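PDB 4GLJ: RsfP, which probably catalyses the phosphorolysis of 5'-methylthioadenosine to adenine and 5-methylthioribose 1-phosphate, and binds the dye rhodamine B in the crystal. Local coordinates for residues A[38-43]-A[81-86]; A[135-140]-A[207-212]; A[211-216]-A[268-273]. One frame throughout, in Å; residues are numbered along the deposited sequence.

Contact 1: residues A[38-43]-A[81-86]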
loop_
_atom_site.group_PDB
_atom_site.type_symbol
_atom_site.label_atom_id
_atom_site.label_comp_id
_atom_site.label_asym_id
_atom_site.label_seq_id
_atom_site.Cartn_x
_atom_site.Cartn_y
_atom_site.Cartn_z
ATOM N N ILE A 38 -0.974 21.378 -22.969
ATOM C CA ILE A 38 0.219 20.610 -23.300
ATOM C C ILE A 38 -0.237 19.147 -23.426
ATOM O O ILE A 38 -0.906 18.651 -22.524
ATOM C CB ILE A 38 1.285 20.806 -22.213
ATOM C CG1 ILE A 38 1.747 22.268 -22.215
ATOM C CG2 ILE A 38 2.445 19.837 -22.432
ATOM C CD1 ILE A 38 2.614 22.683 -21.055
ATOM N N GLU A 39 0.082 18.476 -24.534
ATOM C CA GLU A 39 -0.151 17.044 -24.650
ATOM C C GLU A 39 1.055 16.329 -24.048
ATOM O O GLU A 39 2.187 16.853 -24.107
ATOM C CB GLU A 39 -0.322 16.637 -26.097
ATOM C CG GLU A 39 -1.384 17.428 -26.888
ATOM C CD GLU A 39 -2.817 16.914 -26.682
ATOM O OE1 GLU A 39 -3.192 16.588 -25.517
ATOM O OE2 GLU A 39 -3.574 16.837 -27.698
ATOM N N THR A 40 0.836 15.230 -23.325
ATOM C CA THR A 40 1.983 14.476 -22.863
ATOM C C THR A 40 1.763 12.997 -23.197
ATOM O O THR A 40 0.619 12.569 -23.506
ATOM C CB THR A 40 2.295 14.610 -21.357
ATOM O OG1 THR A 40 1.487 13.678 -20.629
ATOM C CG2 THR A 40 2.160 16.083 -20.784
ATOM N N PRO A 41 2.853 12.203 -23.133
ATOM C CA PRO A 41 2.677 10.762 -23.300
ATOM C C PRO A 41 1.837 10.123 -22.174
ATOM O O PRO A 41 1.448 8.952 -22.318
ATOM C CB PRO A 41 4.123 10.227 -23.293
ATOM C CG PRO A 41 4.964 11.403 -23.719
ATOM C CD PRO A 41 4.284 12.571 -23.049
ATOM N N TYR A 42 1.507 10.875 -21.131
ATOM C CA TYR A 42 0.724 10.376 -19.977
ATOM C C TYR A 42 -0.671 10.976 -19.960
ATOM O O TYR A 42 -1.342 10.927 -18.955
ATOM C CB TYR A 42 1.455 10.687 -18.639
ATOM C CG TYR A 42 2.815 10.097 -18.741
ATOM C CD1 TYR A 42 3.900 10.888 -19.063
ATOM C CD2 TYR A 42 3.016 8.732 -18.585
ATOM C CE1 TYR A 42 5.151 10.333 -19.245
ATOM C CE2 TYR A 42 4.278 8.183 -18.764
ATOM C CZ TYR A 42 5.340 9.039 -19.102
ATOM O OH TYR A 42 6.611 8.562 -19.268
ATOM N N GLY A 43 -1.078 11.547 -21.073
ATOM C CA GLY A 43 -2.377 12.158 -21.199
ATOM C C GLY A 43 -2.310 13.600 -20.755
ATOM O O GLY A 43 -1.219 14.199 -20.727
ATOM N N ASN A 81 1.288 16.004 -15.311
ATOM C CA ASN A 81 1.553 17.342 -14.769
ATOM C C ASN A 81 3.063 17.640 -14.719
ATOM O O ASN A 81 3.502 18.705 -15.141
ATOM C CB ASN A 81 1.003 17.440 -13.340
ATOM C CG ASN A 81 -0.535 17.485 -13.296
ATOM O OD1 ASN A 81 -1.172 17.706 -14.354
ATOM N ND2 ASN A 81 -1.131 17.346 -12.091
ATOM N N ILE A 82 3.837 16.661 -14.255
ATOM C CA ILE A 82 5.285 16.881 -14.065
ATOM C C ILE A 82 5.874 16.839 -15.439
ATOM O O ILE A 82 6.729 17.653 -15.737
ATOM C CB ILE A 82 5.867 15.760 -13.104
ATOM C CG1 ILE A 82 5.408 15.992 -11.650
ATOM C CG2 ILE A 82 7.396 15.757 -13.158
ATOM C CD1 ILE A 82 5.688 17.371 -11.058
ATOM N N TYR A 83 5.409 15.931 -16.327
ATOM C CA TYR A 83 5.987 15.866 -17.658
ATOM C C TYR A 83 5.744 17.214 -18.397
ATOM O O TYR A 83 6.638 17.797 -19.067
ATOM C CB TYR A 83 5.374 14.742 -18.492
ATOM C CG TYR A 83 6.168 14.420 -19.772
ATOM C CD1 TYR A 83 7.156 13.428 -19.777
ATOM C CD2 TYR A 83 5.952 15.120 -20.980
ATOM C CE1 TYR A 83 7.887 13.131 -20.946
ATOM C CE2 TYR A 83 6.680 14.835 -22.149
ATOM C CZ TYR A 83 7.650 13.836 -22.108
ATOM O OH TYR A 83 8.410 13.557 -23.228
ATOM N N ALA A 84 4.519 17.711 -18.311
ATOM C CA ALA A 84 4.176 18.999 -18.961
ATOM C C ALA A 84 5.085 20.163 -18.467
ATOM O O ALA A 84 5.540 20.970 -19.262
ATOM C CB ALA A 84 2.701 19.295 -18.714
ATOM N N LEU A 85 5.391 20.198 -17.175
ATOM C CA LEU A 85 6.166 21.307 -16.606
ATOM C C LEU A 85 7.603 21.120 -17.088
ATOM O O LEU A 85 8.257 22.086 -17.461
ATOM C CB LEU A 85 6.097 21.313 -15.078
ATOM C CG LEU A 85 4.723 21.671 -14.492
ATOM C CD1 LEU A 85 4.736 21.587 -12.971
ATOM C CD2 LEU A 85 4.272 23.087 -14.933
ATOM N N LYS A 86 8.090 19.872 -17.085
ATOM C CA LYS A 86 9.355 19.590 -17.780
ATOM C C LYS A 86 9.451 20.108 -19.216
ATOM O O LYS A 86 10.469 20.708 -19.575
ATOM C CB LYS A 86 9.699 18.077 -17.743
ATOM C CG LYS A 86 11.117 17.844 -18.238
ATOM C CD LYS A 86 12.112 18.438 -17.196
ATOM C CE LYS A 86 13.537 18.098 -17.694
ATOM N NZ LYS A 86 14.592 18.483 -16.689
#

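Contact 2: residues A[135-140]-A[207-212]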
loop_
_atom_site.group_PDB
_atom_site.type_symbol
_atom_site.label_atom_id
_atom_site.label_comp_id
_atom_site.label_asym_id
_atom_site.label_seq_id
_atom_site.Cartn_x
_atom_site.Cartn_y
_atom_site.Cartn_z
ATOM N N ALA A 135 15.478 2.969 -13.851
ATOM C CA ALA A 135 16.227 4.046 -13.174
ATOM C C ALA A 135 15.826 4.012 -11.719
ATOM O O ALA A 135 14.639 3.762 -11.358
ATOM C CB ALA A 135 15.865 5.429 -13.754
ATOM N N HIS A 136 16.782 4.328 -10.855
ATOM C CA HIS A 136 16.507 4.331 -9.401
ATOM C C HIS A 136 16.994 5.636 -8.780
ATOM O O HIS A 136 18.096 5.693 -8.300
ATOM C CB HIS A 136 17.233 3.145 -8.781
ATOM C CG HIS A 136 16.661 1.811 -9.180
ATOM N ND1 HIS A 136 15.483 1.319 -8.648
ATOM C CD2 HIS A 136 17.085 0.886 -10.121
ATOM C CE1 HIS A 136 15.216 0.136 -9.226
ATOM N NE2 HIS A 136 16.212 -0.152 -10.095
ATOM N N VAL A 137 16.229 6.711 -8.813
ATOM C CA VAL A 137 16.731 8.000 -8.226
ATOM C C VAL A 137 16.727 7.899 -6.690
ATOM O O VAL A 137 15.943 7.158 -6.100
ATOM C CB VAL A 137 15.924 9.218 -8.708
ATOM C CG1 VAL A 137 16.035 9.335 -10.219
ATOM C CG2 VAL A 137 14.442 9.119 -8.308
ATOM N N SER A 138 17.626 8.576 -6.033
ATOM C CA SER A 138 17.590 8.657 -4.572
ATOM C C SER A 138 16.566 9.705 -4.121
ATOM O O SER A 138 16.528 10.796 -4.636
ATOM C CB SER A 138 18.968 9.059 -4.090
ATOM O OG SER A 138 18.864 9.725 -2.857
ATOM N N MET A 139 15.718 9.367 -3.167
ATOM C CA MET A 139 14.784 10.325 -2.594
ATOM C C MET A 139 15.203 10.594 -1.154
ATOM O O MET A 139 14.380 11.070 -0.379
ATOM C CB MET A 139 13.393 9.721 -2.586
ATOM C CG MET A 139 12.801 9.579 -3.991
ATOM S SD MET A 139 12.646 11.140 -4.854
ATOM C CE MET A 139 11.474 12.155 -3.890
ATOM N N ALA A 140 16.481 10.366 -0.818
ATOM C CA ALA A 140 16.975 10.510 0.581
ATOM C C ALA A 140 16.556 11.884 1.135
ATOM O O ALA A 140 16.024 12.005 2.290
ATOM C CB ALA A 140 18.497 10.345 0.684
ATOM N N ALA A 207 8.982 14.557 -9.860
ATOM C CA ALA A 207 9.764 15.799 -10.051
ATOM C C ALA A 207 11.246 15.416 -9.968
ATOM O O ALA A 207 12.077 15.897 -10.780
ATOM C CB ALA A 207 9.397 16.829 -8.947
ATOM N N ARG A 208 11.619 14.548 -9.012
ATOM C CA ARG A 208 13.024 14.148 -8.890
ATOM C C ARG A 208 13.486 13.388 -10.148
ATOM O O ARG A 208 14.577 13.644 -10.684
ATOM C CB ARG A 208 13.225 13.286 -7.641
ATOM C CG ARG A 208 14.669 12.919 -7.318
ATOM C CD ARG A 208 15.676 14.087 -7.157
ATOM N NE ARG A 208 15.169 15.069 -6.180
ATOM C CZ ARG A 208 15.422 14.999 -4.869
ATOM N NH1 ARG A 208 16.220 14.013 -4.391
ATOM N NH2 ARG A 208 14.997 15.956 -4.040
ATOM N N GLU A 209 12.655 12.455 -10.630
ATOM C CA GLU A 209 13.002 11.711 -11.853
ATOM C C GLU A 209 13.108 12.619 -13.059
ATOM O O GLU A 209 13.821 12.280 -14.039
ATOM C CB GLU A 209 11.950 10.645 -12.180
ATOM C CG GLU A 209 11.986 9.490 -11.172
ATOM C CD GLU A 209 11.033 8.375 -11.538
ATOM O OE1 GLU A 209 10.134 8.628 -12.402
ATOM O OE2 GLU A 209 11.172 7.249 -10.941
ATOM N N ALA A 210 12.340 13.710 -13.025
ATOM C CA ALA A 210 12.371 14.682 -14.103
ATOM C C ALA A 210 13.474 15.710 -13.926
ATOM O O ALA A 210 13.510 16.709 -14.656
ATOM C CB ALA A 210 11.046 15.393 -14.222
ATOM N N SER A 211 14.367 15.475 -12.963
ATOM C CA SER A 211 15.486 16.397 -12.641
ATOM C C SER A 211 15.011 17.842 -12.328
ATOM O O SER A 211 15.670 18.809 -12.700
ATOM C CB SER A 211 16.507 16.380 -13.805
ATOM O OG SER A 211 17.051 15.063 -13.973
ATOM N N ILE A 212 13.888 17.991 -11.631
ATOM C CA ILE A 212 13.360 19.309 -11.266
ATOM C C ILE A 212 13.400 19.470 -9.754
ATOM O O ILE A 212 12.948 18.579 -9.034
ATOM C CB ILE A 212 11.900 19.476 -11.714
ATOM C CG1 ILE A 212 11.741 19.305 -13.218
ATOM C CG2 ILE A 212 11.318 20.818 -11.233
ATOM C CD1 ILE A 212 10.278 19.200 -13.730
HETATM O O HOH W 1 13.538 6.040 -10.132
HETATM O O HOH W 2 17.952 12.707 -2.255
#

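Contact 3: residues A[211-216]-A[268-273]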
loop_
_atom_site.group_PDB
_atom_site.type_symbol
_atom_site.label_atom_id
_atom_site.label_comp_id
_atom_site.label_asym_id
_atom_site.label_seq_id
_atom_site.Cartn_x
_atom_site.Cartn_y
_atom_site.Cartn_z
ATOM N N SER A 211 14.367 15.475 -12.963
ATOM C CA SER A 211 15.486 16.397 -12.641
ATOM C C SER A 211 15.011 17.842 -12.328
ATOM O O SER A 211 15.670 18.809 -12.700
ATOM C CB SER A 211 16.507 16.380 -13.805
ATOM O OG SER A 211 17.051 15.063 -13.973
ATOM N N ILE A 212 13.888 17.991 -11.631
ATOM C CA ILE A 212 13.360 19.309 -11.266
ATOM C C ILE A 212 13.400 19.470 -9.754
ATOM O O ILE A 212 12.948 18.579 -9.034
ATOM C CB ILE A 212 11.900 19.476 -11.714
ATOM C CG1 ILE A 212 11.741 19.305 -13.218
ATOM C CG2 ILE A 212 11.318 20.818 -11.233
ATOM C CD1 ILE A 212 10.278 19.200 -13.730
ATOM N N ALA A 213 13.915 20.587 -9.269
ATOM C CA ALA A 213 14.020 20.835 -7.862
ATOM C C ALA A 213 12.633 21.109 -7.365
ATOM O O ALA A 213 11.867 21.816 -7.990
ATOM C CB ALA A 213 14.970 22.036 -7.593
ATOM N N TYR A 214 12.281 20.513 -6.237
ATOM C CA TYR A 214 10.892 20.478 -5.832
ATOM C C TYR A 214 10.885 20.608 -4.337
ATOM O O TYR A 214 11.603 19.883 -3.618
ATOM C CB TYR A 214 10.228 19.153 -6.230
ATOM C CG TYR A 214 8.778 18.927 -5.742
ATOM C CD1 TYR A 214 8.537 18.487 -4.407
ATOM C CD2 TYR A 214 7.718 19.060 -6.608
ATOM C CE1 TYR A 214 7.252 18.278 -3.933
ATOM C CE2 TYR A 214 6.401 18.863 -6.177
ATOM C CZ TYR A 214 6.180 18.452 -4.835
ATOM O OH TYR A 214 4.873 18.174 -4.425
ATOM N N ALA A 215 10.081 21.562 -3.847
ATOM C CA ALA A 215 9.852 21.682 -2.395
ATOM C C ALA A 215 8.407 22.088 -2.111
ATOM O O ALA A 215 7.660 22.497 -3.016
ATOM C CB ALA A 215 10.864 22.608 -1.693
ATOM N N THR A 216 8.007 22.008 -0.843
ATOM C CA THR A 216 6.560 22.127 -0.520
ATOM C C THR A 216 6.376 23.291 0.465
ATOM O O THR A 216 7.123 23.412 1.416
ATOM C CB THR A 216 6.054 20.816 0.123
ATOM O OG1 THR A 216 6.086 19.777 -0.908
ATOM C CG2 THR A 216 4.580 20.968 0.588
ATOM N N ILE A 268 20.733 19.503 -6.257
ATOM C CA ILE A 268 21.087 18.138 -6.546
ATOM C C ILE A 268 20.038 17.472 -7.464
ATOM O O ILE A 268 20.396 16.581 -8.220
ATOM C CB ILE A 268 21.486 17.303 -5.294
ATOM C CG1 ILE A 268 20.376 17.191 -4.211
ATOM C CG2 ILE A 268 22.736 17.902 -4.613
ATOM C CD1 ILE A 268 18.922 17.570 -4.497
ATOM N N ALA A 269 18.783 17.967 -7.480
ATOM C CA ALA A 269 17.741 17.368 -8.356
ATOM C C ALA A 269 18.123 17.489 -9.834
ATOM O O ALA A 269 17.706 16.660 -10.667
ATOM C CB ALA A 269 16.354 17.968 -8.109
ATOM N N HIS A 270 18.900 18.502 -10.144
ATOM C CA HIS A 270 19.223 18.847 -11.495
ATOM C C HIS A 270 20.011 17.810 -12.229
ATOM O O HIS A 270 19.971 17.756 -13.438
ATOM C CB HIS A 270 19.829 20.234 -11.567
ATOM C CG HIS A 270 18.866 21.332 -11.213
ATOM N ND1 HIS A 270 19.253 22.482 -10.720
ATOM C CD2 HIS A 270 17.493 21.394 -11.294
ATOM C CE1 HIS A 270 18.199 23.243 -10.498
ATOM N NE2 HIS A 270 17.126 22.576 -10.853
ATOM N N THR A 271 20.737 16.979 -11.510
ATOM C CA THR A 271 21.468 15.899 -12.089
ATOM C C THR A 271 20.997 14.543 -11.549
ATOM O O THR A 271 21.750 13.571 -11.654
ATOM C CB THR A 271 22.979 16.083 -11.793
ATOM O OG1 THR A 271 23.147 16.403 -10.407
ATOM C CG2 THR A 271 23.604 17.284 -12.614
ATOM N N ALA A 272 19.761 14.464 -10.993
ATOM C CA ALA A 272 19.322 13.227 -10.327
ATOM C C ALA A 272 19.243 12.009 -11.252
ATOM O O ALA A 272 19.477 10.915 -10.806
ATOM C CB ALA A 272 17.963 13.410 -9.640
ATOM N N LEU A 273 18.918 12.208 -12.526
ATOM C CA LEU A 273 18.783 11.094 -13.419
ATOM C C LEU A 273 20.072 10.477 -13.887
ATOM O O LEU A 273 20.143 9.265 -14.047
ATOM C CB LEU A 273 17.762 11.371 -14.522
ATOM C CG LEU A 273 17.266 10.106 -15.194
ATOM C CD1 LEU A 273 16.588 9.215 -14.133
ATOM C CD2 LEU A 273 16.271 10.491 -16.288
HETATM O O HOH W 3 19.539 14.403 -14.495
#

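Contact 1: residues A[38-43]-A[81-86]
Tyr83 and Ala84, neighbours on helix 78-87, meet the loop residues Ile38, Thr40, Pro41 and Tyr42, and the phenol of Tyr83 carries the largest share of the buried surface. CG of Tyr83 stands anti to the backbone N (chi1 -166°), and the ring reaches out from the helix to three consecutive loop residues. Pro41 lies over one of its faces: CD sits 3.7 Å from the centroid of the Tyr83 ring, a CH-pi contact displaced toward the CE2 side, where Pro41 CD to Tyr83 CE2 measures 3.4 Å. CG of the same proline is turned toward CZ and the hydroxyl. The Tyr42 side chain crosses that of Tyr83 at about a right angle and directs its ring edge at the Tyr83 face in an offset edge-to-face pair; the ring planes are at 61°, with Tyr42 CE1 3.7 Å from Tyr83 CD1. Thr40 CB approaches CD2 of the same ring obliquely.

The loop, between strands 33-36 and 49-54, is folded by a type I beta turn from Thr40 to Gly43, combined with an ST turn in which Thr40 OG1 accepts from Tyr42 N at 2.8 Å. The same hydroxyl donates to an in-plane lone pair of Gly43 O, so two bonds fix its rotation and leave CG2 facing the helix. That methyl packs 3.9 Å from Ala84 CB (Thr40 CG2 to Ala84 CB), and Ile38 adds its own branch, CG2 lying 3.8 Å from Ala84 CB. Consistent with the small alanine side chain, the CA atoms of Ile38 and Ala84 are 6.1 Å apart. The hydroxyl of Tyr83 is hydrogen-bonded to Ala294 N in the C-terminal region, while Pro41 and Tyr42 also touch Arg291 of helix 286-291.

Contact 2: residues A[135-140]-A[207-212]
Val137 meets two consecutive helix residues chiefly through one methyl, CG2, which lies 3.8 Å from Glu209 CG and 3.9 Å from Arg208 CG. Met139, bent at chi2 and chi3, slides past Arg208 in the opposite direction and sets SD 3.6 Å from Arg208 CB. An alanine in place of Val137 removes both methyls and would probably leave a gap beside CG of Arg208 and CG of Glu209, whose polar ends would still be tied down.

Beyond this apolar layer, Arg208 NH1 makes a weak bond to Ser138 O at 3.2 Å, its N-H poorly aligned (124°), and a further weak one to a water at the guanidinium edge, while NH2 donates to Asp141 O. A second water, donating to Glu209 OE2 at 2.8 Å, also donates to Ala135 O and accepts from Val137 N, bridging the carboxylate to the loop backbone. Thr127 OG1 and Phe128 N of the same chain, and Gln178 NE2 of the second subunit, also bond to the carboxylate.

The loop, which follows strand 111-119, precedes helix 145-157 and lies beside a bound rhodamine B that touches His136, thus runs between the C-terminal end of helix 200-209 and the second subunit.

Contact 3: residues A[211-216]-A[268-273]
Ser211, Ile212 and Ala213 pack against the methyl and carbonyl of Ala269 and the imidazole of His270 in the 3-10 segment 268-270, a partly buried contact where helix 200-209 turns into strand 213-221 of the central mixed sheet of this phosphorylase-superfamily fold. Ser211 has positive phi as the C-prime residue of the Schellman motif that ends the helix, closed by Ser211 N to Arg208 O and Ile212 N to Ala207 O.

No direct hydrogen bond joins the two segments. Ser211 CA instead makes a bent C-H...O contact with Ala269 O at 3.0 Å (132° at the hydrogen). The methyl of Ala269 sits against the backbone after Ser211, with CB 3.6 Å from Ile212 O and 4.3 Å from Ala213 CB.

His270 flanks the same corner. Its CB leaves the backbone pointing away, but the imidazole returns, so that Ser211 O lies at the ring edge, in plane, 3.5 Å from His270 CD2. NE2 is 3.9 Å from Ala213 CB and hydrogen-bonds to Arg91 O, next to strand 92-101, while Tyr92 meets the imidazole edge-to-face.

At the far end a water joins the segments, donating to Ser211 OG at 2.6 Å and accepting from Leu273 N at 3.0 Å.

From the N terminus, contact 1 comes first: it closes the excursion through strands 49-54 and 57-63 by bringing the loop after strand 33-36 onto helix 78-87. Contact 2 opens only after contact 1 has closed, and returns helix 200-209 to the loop beyond strand 111-119. Contact 3 shares Ser211 and Ile212 with it, and brings the chain beyond helix 237-263 back to the start of strand 213-221. Contact 1 is thus in series with the others, and contact 3 opens on the segment where contact 2 closes; none is nested. Contacts 2 and 3 have centres about 7 Å apart, with Arg208 packing on Ala269 and Ala272; Lys86 connects contact 1 to both, its NZ probably hydrogen-bonding Ala210 O.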